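Thymine dioxygenase (Neurospora crassa, PDB 5C3Q) acts as a thymine-7-hydroxylase, probably an iron- and 2-oxoglutarate-dependent dioxygenase that oxidises the methyl group of thymine. Local coordinates at residues 190-195 against 292-297; 87-92 against 122-127; 221-226 against 253-258; 226-231 against 287-292. All coordinates share one frame; numbering follows the deposited sequence.

All four contacts belong to one large sheet. The centres of contacts 1 and 3 lie about 6 and 5 Å from the centre of the chain. Contact 2, peripheral but also buried, adds an edge strand, 91-93, and meets contact 1 through the salt bridge of E124 with R192. Contact 4 alone has an exposed touching residue, R230; it shares strand 284-295 with contact 1 and strand 222-227 with contact 3. Contact 1 combines aromatic packing on thymine with R192 gripping the carboxylate beside the keto group, contact 2 has water-linked polar networks, contact 3 joins aliphatic packing to a polar pair serving the metal ligand D218, and contact 4 holds the far carboxylate through R288 and S290.

Contact 1: residues 190-195 against 292-297; sequences ILRLLH and AYFCNP. With TDR (thymine), chain G; AKG (2-oxoglutaric acid), chain F; EDO (1,2-ethanediol), chain I.
F294 turns its flat ring inward from the sheet, with CG anti to the carbonyl carbon (chi1 -60°), and thymine lies against one face of it. Thymine C4 sits 3.4 Å above the ring plane, over its centre, so an aromatic residue suits a flat substrate. R192 comes to the rim of the same ring: NE is 3.6 Å from F294 CE2, and the guanidinium and ring planes stand 80° apart, so the ring's edge meets the guanidinium face. The arginine leaves the strand with CG anti to its own N and bends at chi3 (-100°). This bend directs NH1 to O2 of 2-oxoglutarate, a hydrogen bond of 2.9 Å, and NH2 to O1 of an ethanediol, probably from the crystallisation liquor. NE is salt-bridged to E124, so all three nitrogens are held and the group cannot easily rotate. On the same face, I190 CG2 packs obliquely on F294 CD2 at 4.1 Å, while the small A292 lets L194 CD1 approach its CB to 4.3 Å. On the other face L191 crosses Y293 at about a right angle, CB to CD1 3.9 Å, under helix 147-173. Paired backbone bonds at I190-F294 and R192-A292, including R192 N to A292 O at 2.7 Å, fix this antiparallel register. The arrangement is that of the double-stranded beta-helix of 2-oxoglutarate oxygenases, with cosubstrate and substrate against one sheet face.

Contact 2: residues 87-92 against 122-127; sequences EANRGY and SYEIGR. With EDO (1,2-ethanediol), chain I.
Two backbone bonds join G91 and E124. G91 N donates to E124 O at 2.8 Å along a lone pair, whereas E124 N meets G91 O at 3.0 Å from above the carbonyl plane. Glycine suits position 91 because its backbone angles (phi 114°, psi -172°) would jam a CB against the preceding carbonyl O. G91 O also accepts a hydrogen bond from a water linked to S122 OG and E124 OE2. The buried E124 carboxylate is well supplied: OE2 accepts from ethanediol O1 at 2.8 Å, and OE1 accepts from a second water at 2.6 Å and pairs with R192. That water also donates to N89 OD1, itself bonded to W83 NE1, while N89 ND2 binds thymine O2, so an amide suits both roles. R90 serves backbone oxygens: NH1 donates to A88 O at 2.8 Å, and NH2 to R127 O at 3.1 Å on a lone pair, beside a salt bridge to E130. G126 CA lies over the guanidinium face, 3.6 Å from R90 NH2, where any CB would clash. An alanine in place of R90 would probably loosen the 87-90 segment against 126-127, since the A88 and R127 carbonyls would each lose an N-H donor and E130 its salt-bridge partner. Strand 91-93 ends the sheet on one side; strand 121-125 pairs beyond it with 190-200, and I125 and R127 pack on helix 147-173.

Contact 3: residues 221-226 against 253-258; sequences SITLLF and VVNAGD. With AKG (2-oxoglutaric acid), chain F.
L225 reaches 2-oxoglutarate, its CG anti to the backbone N, so that CD2 lies 3.3 Å from ligand O3 and CD1 3.7 Å from ligand C5. A branched apolar tip suits this place because it packs on the end of the ligand without competing for its carboxylate. On the same sheet face T223 and N255 lie side by side, pointing the same way, with T223 CB 3.4 Å from N255 OD1. Their polar ends converge on D218: T223 OG1 and N255 ND2 are both hydrogen-bonded to its OD2, making them second-shell residues that would help orient a ligand of the bound nickel. Behind them the backbone sets the register. L225 N donates to V253 O at 2.7 Å nearly along the C=O axis, and T223 N does likewise to N255 O at 2.8 Å. At the far end the backbone N of G257, the N-cap residue of helix 258-263, bonds to S221 O at 2.9 Å, and S221 with I222 forms a classic beta bulge opposite C295. The other face is aliphatic, with L224 CD2 3.8 Å from V254 CG2, and helix 147-173 covers I222 and L224. Strand 284-295 flanks 222-227, and strand 47-51 flanks 251-256.

Contact 4: residues 226-231 against 287-292; sequences FQDSRG and PRYSIA. With AKG (2-oxoglutaric acid), chain F.
One group of interactions binds 2-oxoglutarate. R288, extended from CG to NE with CG anti to the backbone N, donates from NH1 to ligand O4 at 2.9 Å and from NH2 to ligand O3 at 2.8 Å. S290 OG adds a bond to O4 of 2.7 Å; the short serine reaches it because OG lies between N and the carbonyl carbon. NH2 also donates in plane to a lone pair of Q227 OE1 at 3.0 Å, the amide standing 85° to the guanidinium, and NE donates to a water that accepts from G231 N as well. A leucine in place of R288 would probably weaken cosubstrate binding greatly, since both arginine donors to the ligand carboxylate and the bond to Q227 would be gone, leaving S290 OG. The turn is held by D228: OD2 receives Y289 N at 2.8 Å almost straight (176°), from above the carboxylate plane, and OD1 accepts from R230 N at 3.2 Å, an Asx turn. R230 NE then donates to P287 O at 3.1 Å. Backbone bonds pair F226 with I291 in both directions, and their CB atoms pack at 4.3 Å. Strand 284-295 lies between 222-227 and 190-200; F226 and I291 face helices 57-71 and 147-173, while the Y289 ring stacks on H195.

Contact 1: residues 190-195 against 292-297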
# COMPACT_ATOMS: atom_id res chain seq x y z
N ILE A 190 -8.26 -1.93 -3.31
CA ILE A 190 -7.67 -1.59 -4.60
C ILE A 190 -6.33 -2.30 -4.76
O ILE A 190 -5.43 -2.17 -3.93
CB ILE A 190 -7.49 -0.06 -4.77
CG1 ILE A 190 -8.86 0.64 -4.81
CG2 ILE A 190 -6.68 0.27 -6.02
CD1 ILE A 190 -9.68 0.38 -6.05
N LEU A 191 -6.22 -3.08 -5.83
CA LEU A 191 -4.99 -3.77 -6.18
C LEU A 191 -4.22 -2.88 -7.14
O LEU A 191 -4.61 -2.71 -8.30
CB LEU A 191 -5.33 -5.13 -6.82
CG LEU A 191 -4.23 -5.97 -7.47
CD1 LEU A 191 -3.12 -6.29 -6.49
CD2 LEU A 191 -4.84 -7.24 -8.03
N ARG A 192 -3.13 -2.28 -6.65
CA ARG A 192 -2.29 -1.40 -7.45
C ARG A 192 -1.02 -2.11 -7.91
O ARG A 192 -0.12 -2.38 -7.10
CB ARG A 192 -1.93 -0.14 -6.67
CG ARG A 192 -1.07 0.85 -7.44
CD ARG A 192 -0.62 2.02 -6.59
NE ARG A 192 -1.43 3.21 -6.80
CZ ARG A 192 -1.19 4.40 -6.24
NH1 ARG A 192 -0.17 4.57 -5.42
NH2 ARG A 192 -2.00 5.42 -6.52
N LEU A 193 -0.95 -2.41 -9.20
CA LEU A 193 0.26 -2.92 -9.83
C LEU A 193 1.15 -1.73 -10.14
O LEU A 193 0.69 -0.73 -10.70
CB LEU A 193 -0.08 -3.66 -11.13
CG LEU A 193 -1.14 -4.76 -11.03
CD1 LEU A 193 -1.33 -5.41 -12.39
CD2 LEU A 193 -0.76 -5.80 -9.99
N LEU A 194 2.43 -1.83 -9.78
CA LEU A 194 3.39 -0.74 -9.99
C LEU A 194 4.60 -1.21 -10.78
O LEU A 194 5.16 -2.28 -10.53
CB LEU A 194 3.87 -0.18 -8.65
CG LEU A 194 2.86 0.70 -7.91
CD1 LEU A 194 3.10 0.69 -6.40
CD2 LEU A 194 2.91 2.12 -8.45
N HIS A 195 5.00 -0.38 -11.74
CA HIS A 195 6.22 -0.59 -12.49
C HIS A 195 7.02 0.71 -12.50
O HIS A 195 6.52 1.75 -12.94
CB HIS A 195 5.90 -1.06 -13.91
CG HIS A 195 7.08 -1.03 -14.83
ND1 HIS A 195 7.06 -0.36 -16.04
CD2 HIS A 195 8.31 -1.58 -14.73
CE1 HIS A 195 8.23 -0.50 -16.64
NE2 HIS A 195 9.00 -1.24 -15.86
N ALA A 292 0.99 -2.89 -4.56
CA ALA A 292 0.36 -2.36 -3.37
C ALA A 292 -1.11 -2.75 -3.37
O ALA A 292 -1.87 -2.32 -4.25
CB ALA A 292 0.51 -0.85 -3.30
N TYR A 293 -1.51 -3.55 -2.39
CA TYR A 293 -2.91 -3.88 -2.21
C TYR A 293 -3.48 -3.01 -1.08
O TYR A 293 -3.25 -3.27 0.11
CB TYR A 293 -3.08 -5.37 -1.92
CG TYR A 293 -4.51 -5.84 -1.90
CD1 TYR A 293 -5.16 -6.22 -3.07
CD2 TYR A 293 -5.22 -5.91 -0.71
CE1 TYR A 293 -6.47 -6.66 -3.06
CE2 TYR A 293 -6.53 -6.35 -0.68
CZ TYR A 293 -7.15 -6.73 -1.86
OH TYR A 293 -8.46 -7.16 -1.84
N PHE A 294 -4.20 -1.96 -1.47
CA PHE A 294 -4.79 -1.03 -0.51
C PHE A 294 -6.06 -1.64 0.06
O PHE A 294 -7.02 -1.89 -0.67
CB PHE A 294 -5.13 0.30 -1.19
CG PHE A 294 -3.95 1.00 -1.79
CD1 PHE A 294 -2.88 1.38 -0.99
CD2 PHE A 294 -3.91 1.30 -3.14
CE1 PHE A 294 -1.79 2.04 -1.53
CE2 PHE A 294 -2.82 1.96 -3.68
CZ PHE A 294 -1.76 2.33 -2.88
N CYS A 295 -6.04 -1.91 1.36
CA CYS A 295 -7.22 -2.41 2.05
C CYS A 295 -7.99 -1.25 2.67
O CYS A 295 -7.40 -0.32 3.24
CB CYS A 295 -6.84 -3.41 3.13
SG CYS A 295 -5.81 -4.77 2.54
N ASN A 296 -9.32 -1.32 2.56
CA ASN A 296 -10.20 -0.30 3.09
C ASN A 296 -11.34 -0.93 3.89
O ASN A 296 -11.73 -2.06 3.61
CB ASN A 296 -10.81 0.51 1.94
CG ASN A 296 -9.76 1.28 1.15
OD1 ASN A 296 -9.00 2.06 1.71
ND2 ASN A 296 -9.73 1.06 -0.16
N PRO A 297 -11.88 -0.19 4.86
CA PRO A 297 -13.17 -0.61 5.40
C PRO A 297 -14.21 -0.59 4.29
O PRO A 297 -13.99 0.05 3.26
CB PRO A 297 -13.50 0.46 6.45
CG PRO A 297 -12.23 1.20 6.70
CD PRO A 297 -11.43 1.09 5.44
N1 TDR G . -4.65 5.06 -3.80
C2 TDR G . -5.54 4.38 -2.89
O2 TDR G . -6.60 3.93 -3.31
N3 TDR G . -5.19 4.23 -1.50
C4 TDR G . -3.95 4.75 -1.01
O4 TDR G . -3.68 4.61 0.17
C5 TDR G . -3.03 5.45 -1.93
CM5 TDR G . -1.73 6.03 -1.47
C6 TDR G . -3.41 5.60 -3.33
C1 AKG F . 2.10 3.20 -2.84
O1 AKG F . 1.30 3.79 -2.07
O2 AKG F . 1.78 2.89 -4.01
C2 AKG F . 3.45 2.87 -2.37
O5 AKG F . 3.84 3.31 -1.29
C3 AKG F . 4.35 2.00 -3.22
C4 AKG F . 5.64 1.66 -2.47
C5 AKG F . 6.51 0.72 -3.27
O3 AKG F . 7.32 -0.00 -2.65
O4 AKG F . 6.43 0.69 -4.52
C1 EDO I . -4.15 6.72 -9.88
O1 EDO I . -3.38 5.95 -8.96
C2 EDO I . -3.40 7.99 -10.27
O2 EDO I . -3.69 9.05 -9.35

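Contact 2: residues 87-92 against 122-127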
# COMPACT_ATOMS: atom_id res chain seq x y z
N GLU A 87 -13.71 8.40 -7.98
CA GLU A 87 -14.73 7.54 -7.38
C GLU A 87 -14.71 6.12 -7.94
O GLU A 87 -15.17 5.19 -7.28
CB GLU A 87 -16.13 8.16 -7.42
CG GLU A 87 -16.44 9.08 -8.58
CD GLU A 87 -15.94 10.50 -8.39
OE1 GLU A 87 -16.45 11.22 -7.50
OE2 GLU A 87 -15.05 10.92 -9.14
N ALA A 88 -14.18 5.95 -9.15
CA ALA A 88 -13.91 4.63 -9.72
C ALA A 88 -12.58 4.08 -9.20
O ALA A 88 -12.49 2.94 -8.74
CB ALA A 88 -13.87 4.70 -11.24
N ASN A 89 -11.55 4.92 -9.28
CA ASN A 89 -10.19 4.59 -8.82
C ASN A 89 -9.64 3.31 -9.45
O ASN A 89 -9.03 2.48 -8.78
CB ASN A 89 -10.16 4.51 -7.29
CG ASN A 89 -8.76 4.64 -6.72
OD1 ASN A 89 -7.87 5.20 -7.37
ND2 ASN A 89 -8.55 4.14 -5.51
N ARG A 90 -9.88 3.15 -10.75
CA ARG A 90 -9.48 1.93 -11.47
C ARG A 90 -8.85 2.29 -12.80
O ARG A 90 -9.29 3.23 -13.47
CB ARG A 90 -10.70 1.04 -11.73
CG ARG A 90 -11.27 0.33 -10.50
CD ARG A 90 -12.72 -0.06 -10.77
NE ARG A 90 -13.28 -0.99 -9.79
CZ ARG A 90 -13.91 -0.66 -8.66
NH1 ARG A 90 -14.05 0.61 -8.29
NH2 ARG A 90 -14.39 -1.62 -7.88
N GLY A 91 -7.84 1.53 -13.19
CA GLY A 91 -7.24 1.66 -14.51
C GLY A 91 -5.81 2.15 -14.50
O GLY A 91 -5.17 2.28 -13.45
N TYR A 92 -5.32 2.44 -15.71
CA TYR A 92 -3.91 2.73 -15.94
C TYR A 92 -3.58 4.20 -15.72
O TYR A 92 -4.34 5.08 -16.13
CB TYR A 92 -3.51 2.32 -17.36
CG TYR A 92 -2.11 2.73 -17.72
CD1 TYR A 92 -1.01 2.02 -17.23
CD2 TYR A 92 -1.86 3.82 -18.56
CE1 TYR A 92 0.28 2.39 -17.55
CE2 TYR A 92 -0.57 4.19 -18.89
CZ TYR A 92 0.50 3.47 -18.38
OH TYR A 92 1.78 3.83 -18.70
N SER A 122 1.30 2.78 -13.12
CA SER A 122 0.46 1.94 -12.28
C SER A 122 -0.81 1.50 -13.00
O SER A 122 -1.27 2.14 -13.94
CB SER A 122 0.11 2.66 -10.98
OG SER A 122 -0.69 3.80 -11.22
N TYR A 123 -1.35 0.38 -12.54
CA TYR A 123 -2.62 -0.12 -13.01
C TYR A 123 -3.41 -0.62 -11.80
O TYR A 123 -2.95 -1.50 -11.07
CB TYR A 123 -2.41 -1.24 -14.02
CG TYR A 123 -3.70 -1.81 -14.56
CD1 TYR A 123 -4.46 -1.12 -15.50
CD2 TYR A 123 -4.17 -3.04 -14.12
CE1 TYR A 123 -5.64 -1.64 -15.99
CE2 TYR A 123 -5.35 -3.57 -14.60
CZ TYR A 123 -6.09 -2.87 -15.53
OH TYR A 123 -7.26 -3.40 -16.01
N GLU A 124 -4.60 -0.06 -11.61
CA GLU A 124 -5.40 -0.34 -10.42
C GLU A 124 -6.68 -1.13 -10.72
O GLU A 124 -7.43 -0.82 -11.66
CB GLU A 124 -5.71 0.96 -9.70
CG GLU A 124 -4.47 1.51 -9.00
CD GLU A 124 -4.58 2.96 -8.61
OE1 GLU A 124 -4.18 3.30 -7.47
OE2 GLU A 124 -5.04 3.77 -9.44
N ILE A 125 -6.90 -2.15 -9.90
CA ILE A 125 -8.00 -3.09 -10.03
C ILE A 125 -8.81 -3.06 -8.73
O ILE A 125 -8.23 -3.19 -7.65
CB ILE A 125 -7.47 -4.52 -10.26
CG1 ILE A 125 -6.74 -4.62 -11.60
CG2 ILE A 125 -8.59 -5.55 -10.19
CD1 ILE A 125 -5.67 -5.69 -11.63
N GLY A 126 -10.12 -2.87 -8.85
CA GLY A 126 -11.03 -2.94 -7.69
C GLY A 126 -11.77 -4.26 -7.70
O GLY A 126 -11.52 -5.10 -8.57
N ARG A 127 -12.67 -4.46 -6.75
CA ARG A 127 -13.48 -5.68 -6.76
C ARG A 127 -14.40 -5.67 -7.98
O ARG A 127 -14.96 -4.64 -8.35
CB ARG A 127 -14.27 -5.88 -5.46
CG ARG A 127 -15.34 -4.85 -5.17
CD ARG A 127 -16.19 -5.31 -4.00
NE ARG A 127 -17.08 -4.25 -3.55
CZ ARG A 127 -18.39 -4.18 -3.78
NH1 ARG A 127 -19.03 -5.13 -4.47
NH2 ARG A 127 -19.08 -3.16 -3.30
C1 EDO I . -4.15 6.72 -9.88
O1 EDO I . -3.38 5.95 -8.96
C2 EDO I . -3.40 7.99 -10.27
O2 EDO I . -3.69 9.05 -9.35
O HOH W 1 -5.37 5.32 -6.36
O HOH W 2 -3.41 3.69 -11.69

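Contact 3: residues 221-226 against 253-258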
# COMPACT_ATOMS: atom_id res chain seq x y z
N SER A 221 -7.25 1.17 5.66
CA SER A 221 -7.05 0.43 6.90
C SER A 221 -5.60 -0.07 6.96
O SER A 221 -4.84 0.34 7.84
CB SER A 221 -8.03 -0.74 7.00
OG SER A 221 -8.03 -1.53 5.82
N ILE A 222 -5.25 -0.96 6.03
CA ILE A 222 -3.86 -1.40 5.86
C ILE A 222 -3.51 -1.50 4.37
O ILE A 222 -4.38 -1.51 3.49
CB ILE A 222 -3.57 -2.76 6.54
CG1 ILE A 222 -4.32 -3.91 5.87
CG2 ILE A 222 -3.89 -2.71 8.04
CD1 ILE A 222 -3.98 -5.29 6.41
N THR A 223 -2.21 -1.56 4.10
CA THR A 223 -1.72 -1.81 2.77
C THR A 223 -0.82 -3.03 2.83
O THR A 223 0.01 -3.14 3.73
CB THR A 223 -0.93 -0.61 2.20
OG1 THR A 223 -1.78 0.53 2.16
CG2 THR A 223 -0.41 -0.91 0.79
N LEU A 224 -1.02 -3.95 1.89
CA LEU A 224 -0.15 -5.11 1.74
C LEU A 224 0.77 -4.78 0.58
O LEU A 224 0.32 -4.68 -0.55
CB LEU A 224 -0.97 -6.37 1.44
CG LEU A 224 -2.13 -6.64 2.40
CD1 LEU A 224 -2.99 -7.79 1.88
CD2 LEU A 224 -1.62 -6.93 3.80
N LEU A 225 2.05 -4.58 0.88
CA LEU A 225 3.03 -4.20 -0.13
C LEU A 225 3.98 -5.34 -0.43
O LEU A 225 4.77 -5.76 0.43
CB LEU A 225 3.83 -2.96 0.31
CG LEU A 225 4.82 -2.49 -0.75
CD1 LEU A 225 4.11 -1.76 -1.88
CD2 LEU A 225 5.89 -1.61 -0.15
N PHE A 226 3.89 -5.85 -1.65
CA PHE A 226 4.78 -6.89 -2.14
C PHE A 226 5.83 -6.20 -3.01
O PHE A 226 5.49 -5.57 -4.01
CB PHE A 226 3.99 -7.91 -2.98
CG PHE A 226 2.82 -8.52 -2.25
CD1 PHE A 226 1.58 -7.89 -2.23
CD2 PHE A 226 2.95 -9.74 -1.61
CE1 PHE A 226 0.50 -8.45 -1.57
CE2 PHE A 226 1.87 -10.31 -0.94
CZ PHE A 226 0.64 -9.66 -0.93
N VAL A 253 5.34 -6.44 3.21
CA VAL A 253 5.42 -5.29 4.07
C VAL A 253 3.99 -4.80 4.28
O VAL A 253 3.27 -4.56 3.31
CB VAL A 253 6.32 -4.19 3.47
CG1 VAL A 253 6.37 -2.98 4.37
CG2 VAL A 253 7.72 -4.73 3.22
N VAL A 254 3.58 -4.69 5.54
CA VAL A 254 2.23 -4.26 5.87
C VAL A 254 2.28 -2.98 6.68
O VAL A 254 3.00 -2.90 7.69
CB VAL A 254 1.46 -5.33 6.66
CG1 VAL A 254 0.01 -4.91 6.84
CG2 VAL A 254 1.53 -6.69 5.97
N ASN A 255 1.54 -1.98 6.23
CA ASN A 255 1.46 -0.72 6.96
C ASN A 255 0.03 -0.25 7.15
O ASN A 255 -0.82 -0.46 6.29
CB ASN A 255 2.28 0.36 6.26
CG ASN A 255 1.73 0.74 4.91
OD1 ASN A 255 1.91 0.01 3.93
ND2 ASN A 255 1.07 1.89 4.83
N ALA A 256 -0.23 0.39 8.28
CA ALA A 256 -1.54 0.96 8.55
C ALA A 256 -1.72 2.24 7.75
O ALA A 256 -0.77 2.97 7.54
CB ALA A 256 -1.69 1.24 10.04
N GLY A 257 -2.94 2.49 7.30
CA GLY A 257 -3.28 3.72 6.61
C GLY A 257 -3.97 4.74 7.51
O GLY A 257 -4.26 4.47 8.68
N ASP A 258 -4.27 5.90 6.95
CA ASP A 258 -4.79 7.02 7.72
C ASP A 258 -6.14 6.75 8.35
O ASP A 258 -6.43 7.24 9.43
CB ASP A 258 -4.84 8.28 6.85
CG ASP A 258 -3.45 8.77 6.46
OD1 ASP A 258 -2.48 8.39 7.16
OD2 ASP A 258 -3.32 9.51 5.46
C1 AKG F . 2.10 3.20 -2.84
O1 AKG F . 1.30 3.79 -2.07
O2 AKG F . 1.78 2.89 -4.01
C2 AKG F . 3.45 2.87 -2.37
O5 AKG F . 3.84 3.31 -1.29
C3 AKG F . 4.35 2.00 -3.22
C4 AKG F . 5.64 1.66 -2.47
C5 AKG F . 6.51 0.72 -3.27
O3 AKG F . 7.32 -0.00 -2.65
O4 AKG F . 6.43 0.69 -4.52

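Contact 4: residues 226-231 against 287-292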
# COMPACT_ATOMS: atom_id res chain seq x y z
N PHE A 226 3.89 -5.85 -1.65
CA PHE A 226 4.78 -6.89 -2.14
C PHE A 226 5.83 -6.20 -3.01
O PHE A 226 5.49 -5.57 -4.01
CB PHE A 226 3.99 -7.91 -2.98
CG PHE A 226 2.82 -8.52 -2.25
CD1 PHE A 226 1.58 -7.89 -2.23
CD2 PHE A 226 2.95 -9.74 -1.61
CE1 PHE A 226 0.50 -8.45 -1.57
CE2 PHE A 226 1.87 -10.31 -0.94
CZ PHE A 226 0.64 -9.66 -0.93
N GLN A 227 7.10 -6.29 -2.61
CA GLN A 227 8.18 -5.67 -3.38
C GLN A 227 9.17 -6.72 -3.86
O GLN A 227 9.35 -7.76 -3.22
CB GLN A 227 8.89 -4.57 -2.57
CG GLN A 227 9.64 -5.04 -1.32
CD GLN A 227 10.37 -3.91 -0.61
OE1 GLN A 227 10.69 -2.88 -1.21
NE2 GLN A 227 10.64 -4.10 0.68
N ASP A 228 9.78 -6.46 -5.02
CA ASP A 228 10.88 -7.29 -5.51
C ASP A 228 12.15 -6.94 -4.73
O ASP A 228 12.08 -6.29 -3.69
CB ASP A 228 11.05 -7.14 -7.04
CG ASP A 228 11.46 -5.73 -7.48
OD1 ASP A 228 11.85 -4.89 -6.64
OD2 ASP A 228 11.38 -5.46 -8.70
N SER A 229 13.31 -7.37 -5.22
CA SER A 229 14.56 -7.25 -4.48
C SER A 229 15.38 -5.99 -4.81
O SER A 229 16.52 -5.87 -4.35
CB SER A 229 15.42 -8.49 -4.72
OG SER A 229 15.78 -8.58 -6.09
N ARG A 230 14.82 -5.07 -5.59
CA ARG A 230 15.58 -3.89 -6.05
C ARG A 230 15.89 -2.89 -4.94
O ARG A 230 16.97 -2.30 -4.92
CB ARG A 230 14.81 -3.13 -7.14
CG ARG A 230 14.53 -3.93 -8.40
CD ARG A 230 15.80 -4.50 -9.01
NE ARG A 230 15.53 -5.13 -10.30
CZ ARG A 230 16.37 -5.95 -10.93
NH1 ARG A 230 17.55 -6.25 -10.40
NH2 ARG A 230 16.02 -6.47 -12.10
N GLY A 231 14.95 -2.69 -4.03
CA GLY A 231 15.10 -1.70 -2.97
C GLY A 231 14.63 -0.32 -3.41
O GLY A 231 14.27 -0.12 -4.58
N PRO A 287 14.57 -2.09 -13.87
CA PRO A 287 13.15 -1.91 -13.54
C PRO A 287 12.81 -2.43 -12.15
O PRO A 287 13.32 -3.48 -11.75
CB PRO A 287 12.43 -2.73 -14.62
CG PRO A 287 13.42 -2.87 -15.73
CD PRO A 287 14.75 -2.95 -15.05
N ARG A 288 11.97 -1.70 -11.42
CA ARG A 288 11.46 -2.16 -10.13
C ARG A 288 9.96 -2.44 -10.24
O ARG A 288 9.19 -1.62 -10.77
CB ARG A 288 11.73 -1.12 -9.03
CG ARG A 288 11.09 -1.44 -7.69
CD ARG A 288 11.63 -0.55 -6.58
NE ARG A 288 11.18 -0.97 -5.25
CZ ARG A 288 10.00 -0.67 -4.70
NH1 ARG A 288 9.11 0.07 -5.35
NH2 ARG A 288 9.71 -1.13 -3.49
N TYR A 289 9.55 -3.60 -9.73
CA TYR A 289 8.14 -3.97 -9.67
C TYR A 289 7.71 -4.09 -8.23
O TYR A 289 8.41 -4.68 -7.40
CB TYR A 289 7.89 -5.30 -10.37
CG TYR A 289 8.13 -5.24 -11.85
CD1 TYR A 289 7.13 -4.82 -12.72
CD2 TYR A 289 9.37 -5.59 -12.38
CE1 TYR A 289 7.36 -4.75 -14.08
CE2 TYR A 289 9.60 -5.53 -13.74
CZ TYR A 289 8.59 -5.11 -14.59
OH TYR A 289 8.82 -5.05 -15.94
N SER A 290 6.55 -3.52 -7.93
CA SER A 290 5.89 -3.77 -6.66
C SER A 290 4.39 -3.85 -6.88
O SER A 290 3.87 -3.47 -7.94
CB SER A 290 6.23 -2.68 -5.64
OG SER A 290 5.73 -1.42 -6.04
N ILE A 291 3.71 -4.38 -5.88
CA ILE A 291 2.27 -4.47 -5.88
C ILE A 291 1.78 -3.96 -4.53
O ILE A 291 2.13 -4.52 -3.48
CB ILE A 291 1.78 -5.91 -6.12
CG1 ILE A 291 2.36 -6.46 -7.43
CG2 ILE A 291 0.26 -5.96 -6.12
CD1 ILE A 291 2.02 -7.91 -7.72
N ALA A 292 0.99 -2.89 -4.56
CA ALA A 292 0.36 -2.36 -3.37
C ALA A 292 -1.11 -2.75 -3.37
O ALA A 292 -1.87 -2.32 -4.25
CB ALA A 292 0.51 -0.85 -3.30
C1 AKG F . 2.10 3.20 -2.84
O1 AKG F . 1.30 3.79 -2.07
O2 AKG F . 1.78 2.89 -4.01
C2 AKG F . 3.45 2.87 -2.37
O5 AKG F . 3.84 3.31 -1.29
C3 AKG F . 4.35 2.00 -3.22
C4 AKG F . 5.64 1.66 -2.47
C5 AKG F . 6.51 0.72 -3.27
O3 AKG F . 7.32 -0.00 -2.65
O4 AKG F . 6.43 0.69 -4.52
O HOH W 3 12.24 -3.46 -3.99
O HOH W 4 13.19 -6.07 -12.63